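Local atomic coordinates of aldolase (Klebsiella pneumoniae, PDB entry 6VOQ), a protein that binds a zinc ion, belongs to the class II aldolase and adducin family and forms an assembly of four chains. Residues 9-14 / 39-44; 28-33 / 73-78; 194-197 / 201-204. All blocks are in the same frame, centred on the assembly; numbering follows the deposited sequence.

The three contacts illustrate how chemistry follows place in a fold. Interactions 1 and 2 touch each other, their centres 10 Å apart: strands 40-42 and 30-34 are neighbours in one sheet, and backbone pairing such as T43 N to L31 O joins them. Interaction 1 is a buried, apolar contact made by a methionine from helix 4-20. Interaction 2, only partly buried, is polar and probably helps to orient a zinc-binding glutamate. Interaction 3 lies on the opposite side of the chain's centre, its nearest atoms about 26 Å from interaction 2. It is a surface salt bridge between a loop and the short helix 200-204, beside a second subunit.

Interaction 1: residues 9-14 / 39-44; sequences EEMVQI and NLLATP
The flat groups that M11 meets are the peptides of L41 to T43. Its SD stands directly above one face of the A42-T43 peptide, 4.1 Å from A42 C, and its methyl CE is displaced well out of the plane of the preceding peptide, 3.9 Å from L41 O. At the edges of this backbone patch are two side chains. The sulfur meets T43 CG2 at 3.8 Å, and on the L41 side M11 SD is 4.1 Å from L41 CD2. M11 reaches out nearly straight from its helix, chi1 178° and chi2 158°, and bends at chi3, -67°, which turns the methyl toward L41. The M11 and L41 side chains then run past one another in opposite senses. T43 splits its two branches by chemistry: CG2 faces the methionine, while OG1 takes a hydrogen bond from L31 N on the adjoining strand. All four touching residues are buried, and dispersion forces carry the contact. M11 also rests on L31 and L33 of strand 30-34 and on L170 of helix 170-190. This is the packing of an N-terminal helix against one face of a central beta sheet, as in an alpha/beta fold of the class II aldolase family.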
loop_
_atom_site.group_PDB
_atom_site.type_symbol
_atom_site.label_atom_id
_atom_site.label_comp_id
_atom_site.label_asym_id
_atom_site.label_seq_id
_atom_site.Cartn_x
_atom_site.Cartn_y
_atom_site.Cartn_z
ATOM N N GLU A 9 -14.994 20.535 -9.156
ATOM C CA GLU A 9 -13.808 20.527 -8.318
ATOM C C GLU A 9 -13.742 19.286 -7.427
ATOM O O GLU A 9 -12.708 18.601 -7.395
ATOM C CB GLU A 9 -13.813 21.814 -7.486
ATOM C CG GLU A 9 -12.560 22.136 -6.698
ATOM C CD GLU A 9 -11.256 21.837 -7.423
ATOM O OE1 GLU A 9 -10.263 21.591 -6.708
ATOM O OE2 GLU A 9 -11.191 21.889 -8.676
ATOM N N GLU A 10 -14.833 18.994 -6.710
ATOM C CA GLU A 10 -14.898 17.822 -5.846
ATOM C C GLU A 10 -14.630 16.538 -6.620
ATOM O O GLU A 10 -13.968 15.627 -6.111
ATOM C CB GLU A 10 -16.271 17.762 -5.171
ATOM C CG GLU A 10 -16.475 16.562 -4.275
ATOM C CD GLU A 10 -16.347 16.937 -2.814
ATOM O OE1 GLU A 10 -17.204 16.511 -2.004
ATOM O OE2 GLU A 10 -15.385 17.670 -2.486
ATOM N N MET A 11 -15.151 16.442 -7.846
ATOM C CA MET A 11 -14.964 15.228 -8.627
ATOM C C MET A 11 -13.498 15.018 -8.974
ATOM O O MET A 11 -12.986 13.904 -8.849
ATOM C CB MET A 11 -15.814 15.281 -9.893
ATOM C CG MET A 11 -15.651 14.073 -10.789
ATOM S SD MET A 11 -17.054 13.836 -11.889
ATOM C CE MET A 11 -18.309 13.433 -10.685
ATOM N N VAL A 12 -12.811 16.073 -9.418
ATOM C CA VAL A 12 -11.379 15.974 -9.699
ATOM C C VAL A 12 -10.604 15.580 -8.444
ATOM O O VAL A 12 -9.755 14.681 -8.480
ATOM C CB VAL A 12 -10.862 17.301 -10.282
ATOM C CG1 VAL A 12 -9.335 17.261 -10.462
ATOM C CG2 VAL A 12 -11.564 17.612 -11.594
ATOM N N GLN A 13 -10.878 16.243 -7.320
ATOM C CA GLN A 13 -10.140 15.960 -6.093
ATOM C C GLN A 13 -10.390 14.536 -5.630
ATOM O O GLN A 13 -9.455 13.804 -5.288
ATOM C CB GLN A 13 -10.533 16.952 -4.999
ATOM C CG GLN A 13 -10.107 18.368 -5.280
ATOM C CD GLN A 13 -10.502 19.327 -4.168
ATOM O OE1 GLN A 13 -11.171 18.941 -3.210
ATOM N NE2 GLN A 13 -10.091 20.586 -4.295
ATOM N N ILE A 14 -11.652 14.123 -5.621
ATOM C CA ILE A 14 -11.970 12.779 -5.174
ATOM C C ILE A 14 -11.314 11.744 -6.082
ATOM O O ILE A 14 -10.735 10.761 -5.602
ATOM C CB ILE A 14 -13.498 12.621 -5.062
ATOM C CG1 ILE A 14 -13.937 13.275 -3.741
ATOM C CG2 ILE A 14 -13.902 11.161 -5.104
ATOM C CD1 ILE A 14 -15.379 13.147 -3.405
ATOM N N ASN A 39 -29.181 17.248 -14.457
ATOM C CA ASN A 39 -28.281 16.535 -15.346
ATOM C C ASN A 39 -27.162 15.864 -14.551
ATOM O O ASN A 39 -26.977 16.091 -13.351
ATOM C CB ASN A 39 -27.697 17.479 -16.390
ATOM C CG ASN A 39 -28.740 17.952 -17.382
ATOM O OD1 ASN A 39 -29.585 17.179 -17.829
ATOM N ND2 ASN A 39 -28.706 19.237 -17.707
ATOM N N LEU A 40 -26.395 15.040 -15.249
ATOM C CA LEU A 40 -25.374 14.201 -14.642
ATOM C C LEU A 40 -23.995 14.726 -15.017
ATOM O O LEU A 40 -23.696 14.904 -16.202
ATOM C CB LEU A 40 -25.538 12.755 -15.104
ATOM C CG LEU A 40 -25.184 11.693 -14.081
ATOM C CD1 LEU A 40 -25.797 12.066 -12.741
ATOM C CD2 LEU A 40 -25.694 10.365 -14.567
ATOM N N LEU A 41 -23.168 14.981 -14.010
ATOM C CA LEU A 41 -21.747 15.225 -14.212
ATOM C C LEU A 41 -21.020 13.890 -14.076
ATOM O O LEU A 41 -21.278 13.132 -13.137
ATOM C CB LEU A 41 -21.226 16.243 -13.192
ATOM C CG LEU A 41 -19.750 16.638 -13.275
ATOM C CD1 LEU A 41 -19.530 17.581 -14.452
ATOM C CD2 LEU A 41 -19.262 17.277 -11.968
ATOM N N ALA A 42 -20.133 13.586 -15.015
ATOM C CA ALA A 42 -19.486 12.284 -15.010
ATOM C C ALA A 42 -18.069 12.408 -15.542
ATOM O O ALA A 42 -17.738 13.345 -16.270
ATOM C CB ALA A 42 -20.273 11.258 -15.845
ATOM N N THR A 43 -17.230 11.444 -15.162
ATOM C CA THR A 43 -15.867 11.406 -15.657
ATOM C C THR A 43 -15.858 10.924 -17.106
ATOM O O THR A 43 -16.619 10.025 -17.471
ATOM C CB THR A 43 -14.988 10.497 -14.785
ATOM O OG1 THR A 43 -15.510 9.169 -14.780
ATOM C CG2 THR A 43 -14.954 10.994 -13.358
ATOM N N PRO A 44 -15.030 11.510 -17.960
ATOM C CA PRO A 44 -15.127 11.215 -19.393
ATOM C C PRO A 44 -14.552 9.847 -19.730
ATOM O O PRO A 44 -13.928 9.169 -18.910
ATOM C CB PRO A 44 -14.329 12.350 -20.041
ATOM C CG PRO A 44 -13.370 12.787 -18.991
ATOM C CD PRO A 44 -14.062 12.585 -17.671
#

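Interaction 2: residues 28-33 / 73-78; sequences AGNLSL and SKEVTF. With ZN (zinc ion), chain B.
N30 and E75 meet because both side chains set out toward the opposite segment. The asparagine CG sits between backbone N and carbonyl carbon, chi1 40°, while the E75 chain extends beyond CG, chi2 -171°, carrying its carboxylate past the amide. The two chains cross at about a right angle, with amide and carboxylate planes 78° apart. N30 ND2 gives E75 OE2 a hydrogen bond of 2.7 Å that is weak, because the N-H is poorly aimed. A water adds a second grip: it accepts from G29 N and donates to E75 OE2 at 2.7 Å. With OE2 held in this way, OE1 binds the zinc ion at 2.2 Å, and H94, H96 and H161 complete the site. N30 and the water are second-shell groups that probably help to orient this ligand. S73 OG packs 3.5 Å from N30 ND2 and accepts a weak capping bond from E75 N as the chain turns toward helix 76-83. On that helix, E75 O lies 3.4 Å above the F78 ring plane, over its centre. Strand 30-34 runs between strands 40-42 and 91-94; helix 76-83 meets the N30 and S32 side, where H79 hydrogen-bonds S32 OG and, weakly, N30 OD1, while L31 and L33 pack against helix 4-20.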
loop_
_atom_site.group_PDB
_atom_site.type_symbol
_atom_site.label_atom_id
_atom_site.label_comp_id
_atom_site.label_asym_id
_atom_site.label_seq_id
_atom_site.Cartn_x
_atom_site.Cartn_y
_atom_site.Cartn_z
ATOM N N ALA A 28 -9.286 2.392 -15.050
ATOM C CA ALA A 28 -10.485 1.819 -14.449
ATOM C C ALA A 28 -11.184 2.805 -13.523
ATOM O O ALA A 28 -10.542 3.561 -12.787
ATOM C CB ALA A 28 -10.150 0.549 -13.672
ATOM N N GLY A 29 -12.506 2.779 -13.559
ATOM C CA GLY A 29 -13.309 3.524 -12.616
ATOM C C GLY A 29 -13.946 4.746 -13.245
ATOM O O GLY A 29 -13.462 5.299 -14.238
ATOM N N ASN A 30 -15.058 5.175 -12.660
ATOM C CA ASN A 30 -15.712 6.398 -13.093
ATOM C C ASN A 30 -16.563 6.937 -11.951
ATOM O O ASN A 30 -16.967 6.197 -11.051
ATOM C CB ASN A 30 -16.553 6.166 -14.349
ATOM C CG ASN A 30 -17.288 4.854 -14.319
ATOM O OD1 ASN A 30 -18.345 4.738 -13.705
ATOM N ND2 ASN A 30 -16.731 3.850 -14.985
ATOM N N LEU A 31 -16.803 8.241 -11.990
ATOM C CA LEU A 31 -17.581 8.942 -10.985
ATOM C C LEU A 31 -18.714 9.673 -11.681
ATOM O O LEU A 31 -18.565 10.133 -12.818
ATOM C CB LEU A 31 -16.709 9.943 -10.177
ATOM C CG LEU A 31 -15.327 9.435 -9.727
ATOM C CD1 LEU A 31 -14.470 10.544 -9.134
ATOM C CD2 LEU A 31 -15.465 8.290 -8.735
ATOM N N SER A 32 -19.856 9.762 -11.004
ATOM C CA SER A 32 -20.935 10.622 -11.474
ATOM C C SER A 32 -21.627 11.281 -10.286
ATOM O O SER A 32 -21.597 10.768 -9.162
ATOM C CB SER A 32 -21.953 9.847 -12.325
ATOM O OG SER A 32 -22.732 8.954 -11.539
ATOM N N LEU A 33 -22.256 12.423 -10.550
ATOM C CA LEU A 33 -23.049 13.104 -9.535
ATOM C C LEU A 33 -24.127 13.942 -10.212
ATOM O O LEU A 33 -23.933 14.464 -11.315
ATOM C CB LEU A 33 -22.175 13.982 -8.622
ATOM C CG LEU A 33 -21.329 15.110 -9.235
ATOM C CD1 LEU A 33 -22.134 16.381 -9.423
ATOM C CD2 LEU A 33 -20.117 15.403 -8.359
ATOM N N SER A 73 -17.874 8.447 -19.961
ATOM C CA SER A 73 -17.518 7.046 -19.813
ATOM C C SER A 73 -18.652 6.168 -20.319
ATOM O O SER A 73 -19.831 6.475 -20.118
ATOM C CB SER A 73 -17.230 6.740 -18.343
ATOM O OG SER A 73 -16.895 5.374 -18.171
ATOM N N LYS A 74 -18.296 5.075 -20.996
ATOM C CA LYS A 74 -19.319 4.138 -21.447
ATOM C C LYS A 74 -20.082 3.500 -20.284
ATOM O O LYS A 74 -21.238 3.100 -20.459
ATOM C CB LYS A 74 -18.681 3.065 -22.330
ATOM C CG LYS A 74 -17.827 3.660 -23.432
ATOM C CD LYS A 74 -17.089 2.611 -24.219
ATOM C CE LYS A 74 -17.819 2.301 -25.512
ATOM N NZ LYS A 74 -17.236 1.114 -26.204
ATOM N N GLU A 75 -19.479 3.421 -19.098
ATOM C CA GLU A 75 -20.166 2.830 -17.959
ATOM C C GLU A 75 -21.169 3.774 -17.313
ATOM O O GLU A 75 -21.918 3.344 -16.422
ATOM C CB GLU A 75 -19.142 2.357 -16.929
ATOM C CG GLU A 75 -18.152 1.379 -17.521
ATOM C CD GLU A 75 -17.263 0.739 -16.492
ATOM O OE1 GLU A 75 -17.546 -0.417 -16.109
ATOM O OE2 GLU A 75 -16.282 1.389 -16.069
ATOM N N VAL A 76 -21.218 5.036 -17.752
ATOM C CA VAL A 76 -22.230 5.964 -17.261
ATOM C C VAL A 76 -23.624 5.480 -17.631
ATOM O O VAL A 76 -24.605 5.848 -16.974
ATOM C CB VAL A 76 -21.940 7.385 -17.795
ATOM C CG1 VAL A 76 -23.044 8.368 -17.411
ATOM C CG2 VAL A 76 -20.593 7.870 -17.266
ATOM N N THR A 77 -23.725 4.628 -18.656
ATOM C CA THR A 77 -24.993 3.992 -18.997
ATOM C C THR A 77 -25.643 3.343 -17.777
ATOM O O THR A 77 -26.839 3.538 -17.527
ATOM C CB THR A 77 -24.780 2.955 -20.100
ATOM O OG1 THR A 77 -24.295 3.607 -21.279
ATOM C CG2 THR A 77 -26.097 2.277 -20.438
ATOM N N PHE A 78 -24.883 2.564 -17.002
ATOM C CA PHE A 78 -25.524 1.932 -15.855
ATOM C C PHE A 78 -25.485 2.801 -14.604
ATOM O O PHE A 78 -26.194 2.501 -13.644
ATOM C CB PHE A 78 -24.944 0.524 -15.576
ATOM C CG PHE A 78 -23.480 0.477 -15.181
ATOM C CD1 PHE A 78 -23.040 0.970 -13.964
ATOM C CD2 PHE A 78 -22.565 -0.157 -15.996
ATOM C CE1 PHE A 78 -21.707 0.895 -13.611
ATOM C CE2 PHE A 78 -21.226 -0.248 -15.643
ATOM C CZ PHE A 78 -20.797 0.277 -14.456
HETATM ZN ZN ZN B . -16.026 -1.100 -14.589
HETATM O O HOH W 1 -13.600 1.374 -15.622
#

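Interaction 3: residues 194-197 / 201-204; sequences EIRY and DEVK
The backbone makes an inverse gamma turn centred on R196, closed by a weak 3.1 Å bond from Y197 N to I195 O, and within a few residues the chain enters the helix that carries E202. From this turn the arginine side chain folds twice, at chi2 and again at chi3, -67°, which swings its guanidinium toward E202, whose side chain comes from the opposite direction. The result is a salt bridge in which one oxygen does most of the work. R196 NH1 donates to E202 OE2 at 3.1 Å, with an N-H...O angle of 149°, and R196 NH2 adds a weak bond to E202 OE2 at 3.4 Å. The carboxylate carbon lies in the guanidinium plane, at its edge, yet the two flat groups are turned 79° from one another. The paired, coplanar bidentate form is therefore not adopted, and OE2 uses its syn lone pair, sitting somewhat out of the guanidinium plane. The same OE2 also accepts from T199 N, its strongest polar partner, so the glutamate ties the start of its own helix to the arginine. Behind the turn, I195 CG2 packs over the centre of one Y197 ring face, 3.9 Å above it, and R116 makes a cation-pi contact with that ring. A second subunit borders the contact: N160 of that subunit donates to R196 O, its Q107 packs on E194 and R196, and its Y134 touches E202. Within its own chain, segment 194-197 belongs to the loop that links helix 170-190 to the short helix 200-204.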
loop_
_atom_site.group_PDB
_atom_site.type_symbol
_atom_site.label_atom_id
_atom_site.label_comp_id
_atom_site.label_asym_id
_atom_site.label_seq_id
_atom_site.Cartn_x
_atom_site.Cartn_y
_atom_site.Cartn_z
ATOM N N GLU A 194 -11.785 -18.324 12.464
ATOM C CA GLU A 194 -13.124 -18.238 13.027
ATOM C C GLU A 194 -13.451 -16.791 13.363
ATOM O O GLU A 194 -12.775 -16.167 14.182
ATOM C CB GLU A 194 -13.263 -19.117 14.263
ATOM C CG GLU A 194 -14.687 -19.103 14.818
ATOM C CD GLU A 194 -14.843 -19.950 16.063
ATOM O OE1 GLU A 194 -13.851 -20.587 16.485
ATOM O OE2 GLU A 194 -15.961 -19.975 16.620
ATOM N N ILE A 195 -14.500 -16.272 12.744
ATOM C CA ILE A 195 -14.887 -14.873 12.840
ATOM C C ILE A 195 -16.050 -14.743 13.810
ATOM O O ILE A 195 -16.986 -15.556 13.792
ATOM C CB ILE A 195 -15.254 -14.336 11.445
ATOM C CG1 ILE A 195 -14.031 -14.436 10.534
ATOM C CG2 ILE A 195 -15.807 -12.901 11.515
ATOM C CD1 ILE A 195 -14.334 -14.272 9.093
ATOM N N ARG A 196 -15.984 -13.725 14.668
ATOM C CA ARG A 196 -17.099 -13.309 15.525
ATOM C C ARG A 196 -18.049 -12.450 14.691
ATOM O O ARG A 196 -17.994 -11.220 14.700
ATOM C CB ARG A 196 -16.579 -12.535 16.737
ATOM C CG ARG A 196 -17.256 -12.847 18.076
ATOM C CD ARG A 196 -18.722 -12.448 18.107
ATOM N NE ARG A 196 -18.912 -11.003 18.050
ATOM C CZ ARG A 196 -20.098 -10.399 18.099
ATOM N NH1 ARG A 196 -21.216 -11.104 18.209
ATOM N NH2 ARG A 196 -20.168 -9.085 18.026
ATOM N N TYR A 197 -18.926 -13.111 13.940
ATOM C CA TYR A 197 -19.902 -12.381 13.134
ATOM C C TYR A 197 -20.898 -11.632 14.024
ATOM O O TYR A 197 -21.132 -11.991 15.183
ATOM C CB TYR A 197 -20.663 -13.333 12.206
ATOM C CG TYR A 197 -19.853 -13.859 11.048
ATOM C CD1 TYR A 197 -19.527 -13.043 9.975
ATOM C CD2 TYR A 197 -19.411 -15.178 11.026
ATOM C CE1 TYR A 197 -18.781 -13.521 8.908
ATOM C CE2 TYR A 197 -18.673 -15.664 9.967
ATOM C CZ TYR A 197 -18.358 -14.828 8.915
ATOM O OH TYR A 197 -17.625 -15.317 7.871
ATOM N N ASP A 201 -29.570 -10.122 15.977
ATOM C CA ASP A 201 -30.099 -8.963 16.694
ATOM C C ASP A 201 -29.160 -7.777 16.575
ATOM O O ASP A 201 -29.608 -6.629 16.483
ATOM C CB ASP A 201 -30.347 -9.304 18.163
ATOM C CG ASP A 201 -31.136 -10.588 18.328
ATOM O OD1 ASP A 201 -30.529 -11.679 18.189
ATOM O OD2 ASP A 201 -32.357 -10.507 18.583
ATOM N N GLU A 202 -27.851 -8.036 16.566
ATOM C CA GLU A 202 -26.887 -6.959 16.381
ATOM C C GLU A 202 -27.003 -6.306 15.001
ATOM O O GLU A 202 -26.691 -5.119 14.855
ATOM C CB GLU A 202 -25.478 -7.493 16.621
ATOM C CG GLU A 202 -25.181 -7.708 18.093
ATOM C CD GLU A 202 -23.932 -8.530 18.333
ATOM O OE1 GLU A 202 -23.423 -8.504 19.474
ATOM O OE2 GLU A 202 -23.461 -9.198 17.386
ATOM N N VAL A 203 -27.460 -7.046 13.987
ATOM C CA VAL A 203 -27.621 -6.456 12.661
ATOM C C VAL A 203 -28.910 -5.651 12.577
ATOM O O VAL A 203 -28.968 -4.619 11.901
ATOM C CB VAL A 203 -27.570 -7.544 11.575
ATOM C CG1 VAL A 203 -27.755 -6.919 10.205
ATOM C CG2 VAL A 203 -26.246 -8.327 11.646
ATOM N N LYS A 204 -29.967 -6.107 13.248
ATOM C CA LYS A 204 -31.220 -5.371 13.219
ATOM C C LYS A 204 -31.116 -4.053 13.972
ATOM O O LYS A 204 -31.822 -3.099 13.627
ATOM C CB LYS A 204 -32.348 -6.238 13.788
ATOM C CG LYS A 204 -33.744 -5.697 13.504
ATOM C CD LYS A 204 -34.738 -6.815 13.200
ATOM C CE LYS A 204 -34.446 -7.483 11.853
ATOM N NZ LYS A 204 -35.325 -6.951 10.766
#